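Local coordinates for galactan 1,3-beta-galactosidase (Phanerochaete chrysosporium, PDB 7BYS), which probably hydrolyses beta-1,3-galactan as an exo-acting family 43 glycoside hydrolase and carries a carbohydrate-binding module of the CBM35 type, at residues 184-196 with 242-254. Sequence-based numbering, arbitrary orientation. Where two conformers were deposited one is given.
Sequences ATLEAPGIVKHNG and QNAFDLPLGSNAI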
loop_
_atom_site.group_PDB
_atom_site.type_symbol
_atom_site.label_atom_id
_atom_site.label_comp_id
_atom_site.label_asym_id
_atom_site.label_seq_id
_atom_site.Cartn_x
_atom_site.Cartn_y
_atom_site.Cartn_z
ATOM N N ALA A 184 -3.384 -3.494 -22.529
ATOM C CA ALA A 184 -3.220 -4.169 -21.247
ATOM C C ALA A 184 -3.915 -3.468 -20.085
ATOM O O ALA A 184 -4.169 -4.116 -19.065
ATOM C CB ALA A 184 -1.733 -4.339 -20.948
ATOM N N THR A 185 -4.225 -2.177 -20.215
ATOM C CA THR A 185 -4.889 -1.382 -19.170
ATOM C C THR A 185 -4.250 -1.585 -17.799
ATOM O O THR A 185 -4.922 -1.865 -16.801
ATOM C CB THR A 185 -6.413 -1.586 -19.121
ATOM O OG1 THR A 185 -6.731 -2.926 -18.707
ATOM C CG2 THR A 185 -7.056 -1.274 -20.480
ATOM N N LEU A 186 -2.936 -1.437 -17.757
ATOM C CA LEU A 186 -2.180 -1.627 -16.528
ATOM C C LEU A 186 -1.768 -0.283 -15.956
ATOM O O LEU A 186 -1.420 0.645 -16.693
ATOM C CB LEU A 186 -0.929 -2.477 -16.774
ATOM C CG LEU A 186 -1.163 -3.933 -17.198
ATOM C CD1 LEU A 186 0.128 -4.573 -17.642
ATOM C CD2 LEU A 186 -1.822 -4.737 -16.082
ATOM N N GLU A 187 -1.777 -0.191 -14.632
ATOM C CA GLU A 187 -1.238 0.992 -13.974
ATOM C C GLU A 187 -0.548 0.567 -12.681
ATOM O O GLU A 187 -0.280 -0.619 -12.455
ATOM C CB GLU A 187 -2.291 2.099 -13.843
ATOM C CG GLU A 187 -3.444 1.752 -12.931
ATOM C CD GLU A 187 -4.457 2.893 -12.827
ATOM O OE1 GLU A 187 -4.328 3.896 -13.561
ATOM O OE2 GLU A 187 -5.386 2.789 -12.002
ATOM N N ALA A 188 -0.200 1.555 -11.851
ATOM C CA ALA A 188 0.512 1.332 -10.593
ATOM C C ALA A 188 1.661 0.326 -10.719
ATOM O O ALA A 188 1.728 -0.661 -9.961
ATOM C CB ALA A 188 -0.485 0.904 -9.513
ATOM N N PRO A 189 2.585 0.523 -11.656
ATOM C CA PRO A 189 3.620 -0.486 -11.889
ATOM C C PRO A 189 4.768 -0.397 -10.894
ATOM O O PRO A 189 5.047 0.647 -10.303
ATOM C CB PRO A 189 4.141 -0.129 -13.287
ATOM C CG PRO A 189 3.981 1.370 -13.352
ATOM C CD PRO A 189 2.672 1.628 -12.634
ATOM N N GLY A 190 5.458 -1.526 -10.757
ATOM C CA GLY A 190 6.805 -1.547 -10.211
ATOM C C GLY A 190 7.514 -2.788 -10.698
ATOM O O GLY A 190 6.869 -3.788 -11.027
ATOM N N ILE A 191 8.851 -2.733 -10.755
ATOM C CA ILE A 191 9.652 -3.899 -11.120
ATOM C C ILE A 191 10.665 -4.188 -10.025
ATOM O O ILE A 191 11.311 -3.278 -9.494
ATOM C CB ILE A 191 10.348 -3.778 -12.496
ATOM C CG1 ILE A 191 9.312 -3.936 -13.618
ATOM C CG2 ILE A 191 11.515 -4.793 -12.622
ATOM C CD1 ILE A 191 9.839 -3.602 -15.023
ATOM N N VAL A 192 10.788 -5.467 -9.686
ATOM C CA VAL A 192 11.818 -5.931 -8.775
ATOM C C VAL A 192 12.529 -7.111 -9.423
ATOM O O VAL A 192 11.898 -7.951 -10.080
ATOM C CB VAL A 192 11.217 -6.279 -7.394
ATOM C CG1 VAL A 192 10.236 -7.429 -7.501
ATOM C CG2 VAL A 192 12.323 -6.580 -6.389
ATOM N N LYS A 193 13.849 -7.159 -9.268
ATOM C CA LYS A 193 14.593 -8.295 -9.775
ATOM C C LYS A 193 14.580 -9.433 -8.772
ATOM O O LYS A 193 14.503 -9.231 -7.554
ATOM C CB LYS A 193 16.038 -7.921 -10.063
ATOM C CG LYS A 193 16.172 -7.012 -11.236
ATOM C CD LYS A 193 17.635 -6.886 -11.645
ATOM C CE LYS A 193 18.030 -7.979 -12.622
ATOM N NZ LYS A 193 19.271 -7.630 -13.372
ATOM N N HIS A 194 14.661 -10.644 -9.300
ATOM C CA HIS A 194 14.740 -11.837 -8.471
ATOM C C HIS A 194 15.515 -12.870 -9.267
ATOM O O HIS A 194 15.058 -13.286 -10.333
ATOM C CB HIS A 194 13.339 -12.350 -8.148
ATOM C CG HIS A 194 13.320 -13.709 -7.527
ATOM N ND1 HIS A 194 13.585 -13.920 -6.192
ATOM C CD2 HIS A 194 13.060 -14.928 -8.058
ATOM C CE1 HIS A 194 13.497 -15.213 -5.928
ATOM N NE2 HIS A 194 13.179 -15.846 -7.043
ATOM N N ASN A 195 16.686 -13.252 -8.753
ATOM C CA ASN A 195 17.555 -14.249 -9.384
ATOM C C ASN A 195 17.806 -13.930 -10.858
ATOM O O ASN A 195 17.731 -14.798 -11.729
ATOM C CB ASN A 195 16.997 -15.664 -9.205
ATOM C CG ASN A 195 17.021 -16.122 -7.761
ATOM O OD1 ASN A 195 17.834 -15.654 -6.963
ATOM N ND2 ASN A 195 16.132 -17.046 -7.422
ATOM N N GLY A 196 18.094 -12.659 -11.138
ATOM C CA GLY A 196 18.412 -12.220 -12.478
ATOM C C GLY A 196 17.225 -11.994 -13.392
ATOM O O GLY A 196 17.414 -11.489 -14.509
ATOM N N GLN A 242 -3.524 -1.191 -3.684
ATOM C CA GLN A 242 -3.018 -0.980 -5.033
ATOM C C GLN A 242 -1.511 -0.818 -4.942
ATOM O O GLN A 242 -1.016 -0.078 -4.083
ATOM C CB GLN A 242 -3.619 0.277 -5.660
ATOM C CG GLN A 242 -3.209 0.460 -7.117
ATOM C CD GLN A 242 -3.770 1.718 -7.732
ATOM O OE1 GLN A 242 -3.984 2.717 -7.051
ATOM N NE2 GLN A 242 -4.027 1.673 -9.039
ATOM N N ASN A 243 -0.792 -1.504 -5.832
ATOM C CA ASN A 243 0.665 -1.487 -5.819
ATOM C C ASN A 243 1.207 -0.063 -5.816
ATOM O O ASN A 243 0.664 0.832 -6.472
ATOM C CB ASN A 243 1.176 -2.205 -7.067
ATOM C CG ASN A 243 2.649 -2.515 -6.986
ATOM O OD1 ASN A 243 3.119 -3.057 -5.992
ATOM N ND2 ASN A 243 3.387 -2.187 -8.034
ATOM N N ALA A 244 2.310 0.126 -5.082
ATOM C CA ALA A 244 3.035 1.398 -5.059
ATOM C C ALA A 244 4.529 1.179 -5.289
ATOM O O ALA A 244 5.146 1.871 -6.111
ATOM C CB ALA A 244 2.831 2.147 -3.743
ATOM N N PHE A 245 5.125 0.207 -4.595
ATOM C CA PHE A 245 6.557 -0.033 -4.719
ATOM C C PHE A 245 6.846 -1.467 -4.317
ATOM O O PHE A 245 6.232 -1.990 -3.380
ATOM C CB PHE A 245 7.393 0.927 -3.853
ATOM C CG PHE A 245 8.813 1.068 -4.334
ATOM C CD1 PHE A 245 9.141 1.974 -5.342
ATOM C CD2 PHE A 245 9.814 0.255 -3.813
ATOM C CE1 PHE A 245 10.447 2.079 -5.809
ATOM C CE2 PHE A 245 11.120 0.355 -4.279
ATOM C CZ PHE A 245 11.432 1.266 -5.270
ATOM N N ASP A 246 7.795 -2.089 -5.007
ATOM C CA ASP A 246 8.126 -3.493 -4.777
ATOM C C ASP A 246 9.613 -3.548 -4.454
ATOM O O ASP A 246 10.455 -3.384 -5.343
ATOM C CB ASP A 246 7.734 -4.295 -6.004
ATOM C CG ASP A 246 6.329 -3.984 -6.426
ATOM O OD1 ASP A 246 5.415 -4.237 -5.592
ATOM O OD2 ASP A 246 6.144 -3.424 -7.526
ATOM N N LEU A 247 9.930 -3.724 -3.165
ATOM C CA LEU A 247 11.301 -3.584 -2.679
ATOM C C LEU A 247 11.957 -4.951 -2.587
ATOM O O LEU A 247 11.367 -5.869 -2.010
ATOM C CB LEU A 247 11.281 -2.944 -1.294
ATOM C CG LEU A 247 12.669 -2.576 -0.773
ATOM C CD1 LEU A 247 13.204 -1.347 -1.477
ATOM C CD2 LEU A 247 12.621 -2.340 0.739
ATOM N N PRO A 248 13.166 -5.153 -3.110
ATOM C CA PRO A 248 13.827 -6.451 -2.912
ATOM C C PRO A 248 14.124 -6.698 -1.439
ATOM O O PRO A 248 14.390 -5.774 -0.673
ATOM C CB PRO A 248 15.119 -6.334 -3.733
ATOM C CG PRO A 248 15.279 -4.910 -4.050
ATOM C CD PRO A 248 13.949 -4.228 -3.944
ATOM N N LEU A 249 14.038 -7.968 -1.037
ATOM C CA LEU A 249 14.284 -8.353 0.360
ATOM C C LEU A 249 14.843 -9.778 0.332
ATOM O O LEU A 249 14.084 -10.746 0.331
ATOM C CB LEU A 249 13.013 -8.279 1.200
ATOM C CG LEU A 249 13.175 -8.693 2.670
ATOM C CD1 LEU A 249 13.866 -7.605 3.450
ATOM C CD2 LEU A 249 11.838 -9.040 3.307
ATOM N N GLY A 250 16.175 -9.890 0.273
ATOM C CA GLY A 250 16.782 -11.214 0.214
ATOM C C GLY A 250 16.326 -11.942 -1.030
ATOM O O GLY A 250 16.310 -11.381 -2.131
ATOM N N SER A 251 15.926 -13.199 -0.870
ATOM C CA SER A 251 15.404 -13.956 -1.998
ATOM C C SER A 251 13.932 -13.679 -2.257
ATOM O O SER A 251 13.333 -14.328 -3.119
ATOM C CB SER A 251 15.633 -15.454 -1.803
ATOM O OG SER A 251 15.096 -15.887 -0.574
ATOM N N ASN A 252 13.344 -12.723 -1.542
ATOM C CA ASN A 252 11.954 -12.342 -1.748
ATOM C C ASN A 252 11.850 -10.837 -1.985
ATOM O O ASN A 252 12.764 -10.223 -2.540
ATOM C CB ASN A 252 11.101 -12.827 -0.571
ATOM C CG ASN A 252 11.211 -14.338 -0.357
ATOM O OD1 ASN A 252 10.728 -15.127 -1.166
ATOM N ND2 ASN A 252 11.870 -14.736 0.729
ATOM N N ALA A 253 10.735 -10.240 -1.586
ATOM C CA ALA A 253 10.518 -8.816 -1.776
ATOM C C ALA A 253 9.442 -8.382 -0.792
ATOM O O ALA A 253 8.839 -9.203 -0.096
ATOM C CB ALA A 253 10.087 -8.523 -3.220
ATOM N N ILE A 254 9.208 -7.072 -0.741
ATOM C CA ILE A 254 8.103 -6.505 0.019
ATOM C C ILE A 254 7.160 -5.834 -0.966
ATOM O O ILE A 254 7.578 -4.961 -1.743
ATOM C CB ILE A 254 8.582 -5.486 1.053
ATOM C CG1 ILE A 254 9.570 -6.144 2.014
ATOM C CG2 ILE A 254 7.376 -4.901 1.795
ATOM C CD1 ILE A 254 10.203 -5.181 2.967
HETATM O O HOH W 1 6.793 1.174 -8.260
HETATM O O HOH W 2 11.975 -2.077 -7.153
HETATM O O HOH W 3 14.276 -11.485 -4.618
#
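N243 reaches across from strand 242-249 to A188, joining the first strands of two neighbouring blades in the five-bladed beta-propeller characteristic of family 43 glycoside hydrolases. Strands 189-194 and 242-249 run nearly parallel, 7° apart, with axes 6.0 Å apart at closest approach; water and side chains, without direct backbone hydrogen bonds, bridge the seam.

Among the direct polar contacts, N243 ND2 donates to A188 O at 3.0 Å and 162°, meeting the oxygen from a position tilted out of the carbonyl plane. The N243 side chain swings its CG opposite the backbone N (chi1 -167°), which directs the amide to the corner where the chain turns at A188. The same amide nitrogen, N243 ND2, also donates to the syn lone pair of D246 OD2; both acceptors lie close to the amide plane, an arrangement that should limit rotation of the amide. D246 OD2 in turn sits 3.3 Å from G190 CA, so the carboxylate packs directly against the glycine backbone. Near the active site, Q242 NE2 makes a weak bond to E187 OE2 at 3.4 Å, the carboxylate and amide planes being strongly inclined to each other. Q242, a galactose-binding residue, is also held by W260 through OE1 and S203 through NE2, while E187 lies beside D137, another residue of that site.

Apolar contact is concentrated at V192. Its CG2 packs 3.8 Å from P248 CD, the two side chains passing in opposite directions, and also touches A253 CB on the next strand of the blade.

Water completes the seam. One molecule donates to P189 O and A244 O, and a second to I191 O and D246 O. Towards the type II' turn L249-N252, a third links H194 ND1 at 3.0 Å with G250 O and N252 O, its oxygen lying in the imidazole plane at the ring edge.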